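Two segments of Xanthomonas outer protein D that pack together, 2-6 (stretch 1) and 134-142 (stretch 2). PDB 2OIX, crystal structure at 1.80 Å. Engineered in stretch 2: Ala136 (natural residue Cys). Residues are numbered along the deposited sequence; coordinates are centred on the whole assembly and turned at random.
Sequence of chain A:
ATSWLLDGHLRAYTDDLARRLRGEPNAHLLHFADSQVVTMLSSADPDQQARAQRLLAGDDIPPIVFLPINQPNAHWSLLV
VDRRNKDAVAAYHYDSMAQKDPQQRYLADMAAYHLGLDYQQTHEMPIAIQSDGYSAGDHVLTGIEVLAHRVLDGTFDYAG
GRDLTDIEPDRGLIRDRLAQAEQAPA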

# COMPACT_ATOMS: atom_id res chain seq x y z
N THR A 2 -9.81 16.54 8.71
CA THR A 2 -9.69 17.36 9.96
C THR A 2 -8.71 16.77 10.98
O THR A 2 -8.08 17.51 11.74
CB THR A 2 -11.07 17.61 10.63
OG1 THR A 2 -10.90 18.47 11.77
CG2 THR A 2 -11.72 16.30 11.09
N SER A 3 -8.61 15.44 10.99
CA SER A 3 -7.67 14.71 11.82
C SER A 3 -6.92 13.73 10.92
O SER A 3 -7.36 13.46 9.80
CB SER A 3 -8.41 13.95 12.93
OG SER A 3 -9.15 12.84 12.40
N TRP A 4 -5.81 13.19 11.41
CA TRP A 4 -5.06 12.24 10.60
C TRP A 4 -5.31 10.79 10.99
O TRP A 4 -5.70 10.49 12.13
CB TRP A 4 -3.56 12.60 10.56
CG TRP A 4 -2.82 12.46 11.86
CD1 TRP A 4 -2.08 11.37 12.29
CD2 TRP A 4 -2.70 13.45 12.90
NE1 TRP A 4 -1.53 11.63 13.53
CE2 TRP A 4 -1.90 12.89 13.93
CE3 TRP A 4 -3.21 14.75 13.07
CZ2 TRP A 4 -1.58 13.59 15.10
CZ3 TRP A 4 -2.89 15.45 14.23
CH2 TRP A 4 -2.09 14.86 15.23
N LEU A 5 -5.13 9.90 10.02
CA LEU A 5 -5.28 8.46 10.23
C LEU A 5 -4.04 7.86 10.89
O LEU A 5 -2.92 8.23 10.52
CB LEU A 5 -5.56 7.74 8.90
CG LEU A 5 -6.89 8.02 8.18
CD1 LEU A 5 -7.11 6.95 7.09
CD2 LEU A 5 -8.10 8.11 9.09
N LEU A 6 -4.25 6.98 11.86
CA LEU A 6 -3.16 6.22 12.53
C LEU A 6 -3.00 4.84 11.88
O LEU A 6 -3.86 4.44 11.10
CB LEU A 6 -3.48 6.05 14.01
CG LEU A 6 -3.86 7.32 14.80
CD1 LEU A 6 -4.07 7.00 16.28
CD2 LEU A 6 -2.81 8.39 14.67
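Stretch 2 134-142: YSAGDHVLT

Two segments far apart in sequence can pack closely without a single direct hydrogen bond between them, and this pair from Xanthomonas outer protein D is a compact example. Stretch 1 has no regular secondary structure and is extended from Ser3 onward. Stretch 2 enters through Tyr134 and Ser135, then turns into a helix from Ala136, an engineered substitution for Cys, that runs through Thr142 and continues beyond it. The two backbones come nearest at Trp4 and Tyr134, whose CA atoms lie 4.8 Å apart, and at Leu5 and Gly137, at 5.5 Å, so the two segments advance in the same general sense along the contact; the two stretches bury 348 Å² between them, both sides summed.

Aromatic packing dominates the first part. Tyr134 directs its CA-to-CB bond toward stretch 1 and has the largest covered area of any residue here. Its ring lies near parallel to the six-membered ring of Trp4, with planes at 25°, but the centroids are 5.6 Å apart and the rings slide past each other with little overlap. Contact is nevertheless tight, with Trp4 CE3 3.3 Å from Tyr134 CE1. Ser3 CA sits over one face of the tyrosine ring, and Thr2 O approaches Tyr134 CD2 at 3.3 Å.

Aliphatic packing takes over at Leu5, whose CA-to-CB bond is directed toward stretch 2. Its CD1 reaches Gly137 C at 3.7 Å and Leu141 CD1 at 3.6 Å, so it touches residues one helical turn apart. Gly137 permits this close approach: an ideal CB there would stand 2.9 Å from Leu5 CB, a clash.

Polar linkage is left to solvent. The oxygen of one water lies 2.6 Å from Tyr134 O, to which the water donates, and accepts from Leu5 N at 3.2 Å and Gly137 N at 3.1 Å, thereby joining both backbones where the helix begins. By contrast, Ser3 O and Tyr134 O, 3.5 Å apart, are two acceptors and form no hydrogen bond.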

# COMPACT_ATOMS: atom_id res chain seq x y z
N TYR A 134 -3.81 16.41 6.21
CA TYR A 134 -4.52 15.42 7.03
C TYR A 134 -5.13 14.23 6.25
O TYR A 134 -5.51 13.20 6.85
CB TYR A 134 -5.58 16.10 7.90
CG TYR A 134 -5.00 16.87 9.07
CD1 TYR A 134 -3.79 16.46 9.68
CD2 TYR A 134 -5.66 17.97 9.61
CE1 TYR A 134 -3.26 17.17 10.77
CE2 TYR A 134 -5.13 18.68 10.70
CZ TYR A 134 -3.94 18.26 11.27
OH TYR A 134 -3.40 18.95 12.36
N SER A 135 -5.21 14.38 4.93
CA SER A 135 -5.83 13.35 4.09
C SER A 135 -4.88 12.40 3.32
O SER A 135 -5.33 11.62 2.48
CB SER A 135 -6.84 14.00 3.14
OG SER A 135 -6.22 15.01 2.35
N ALA A 136 -3.58 12.40 3.63
CA ALA A 136 -2.69 11.44 2.98
C ALA A 136 -3.27 10.03 3.19
O ALA A 136 -3.36 9.24 2.26
CB ALA A 136 -1.25 11.58 3.50
N GLY A 137 -3.75 9.76 4.41
CA GLY A 137 -4.35 8.48 4.79
C GLY A 137 -5.53 8.04 3.94
O GLY A 137 -5.62 6.87 3.55
N ASP A 138 -6.46 8.97 3.71
CA ASP A 138 -7.61 8.74 2.86
C ASP A 138 -7.15 8.33 1.44
O ASP A 138 -7.73 7.41 0.83
CB ASP A 138 -8.47 10.01 2.79
CG ASP A 138 -8.93 10.53 4.20
OD1 ASP A 138 -10.15 10.80 4.40
OD2 ASP A 138 -8.08 10.77 5.08
N HIS A 139 -6.14 9.02 0.93
CA HIS A 139 -5.65 8.79 -0.43
C HIS A 139 -5.03 7.37 -0.56
O HIS A 139 -5.28 6.65 -1.55
CB HIS A 139 -4.65 9.88 -0.85
CG HIS A 139 -5.30 11.15 -1.29
ND1 HIS A 139 -5.66 12.15 -0.41
CD2 HIS A 139 -5.63 11.61 -2.53
CE1 HIS A 139 -6.19 13.16 -1.08
NE2 HIS A 139 -6.20 12.86 -2.36
N VAL A 140 -4.29 6.96 0.46
CA VAL A 140 -3.77 5.60 0.55
C VAL A 140 -4.90 4.55 0.58
O VAL A 140 -4.88 3.64 -0.27
CB VAL A 140 -2.74 5.40 1.68
CG1 VAL A 140 -2.39 3.91 1.79
CG2 VAL A 140 -1.48 6.19 1.37
N LEU A 141 -5.93 4.75 1.43
CA LEU A 141 -6.99 3.76 1.57
C LEU A 141 -7.73 3.62 0.26
O LEU A 141 -8.00 2.51 -0.20
CB LEU A 141 -7.97 4.15 2.71
CG LEU A 141 -7.32 3.94 4.08
CD1 LEU A 141 -8.21 4.06 5.22
CD2 LEU A 141 -6.65 2.51 4.14
N THR A 142 -8.14 4.77 -0.29
CA THR A 142 -8.79 4.81 -1.58
C THR A 142 -7.99 4.16 -2.69
O THR A 142 -8.58 3.39 -3.46
CB THR A 142 -9.17 6.26 -1.98
OG1 THR A 142 -9.77 6.90 -0.86
CG2 THR A 142 -10.13 6.23 -3.17
O HOH W 1 -4.12 11.05 7.17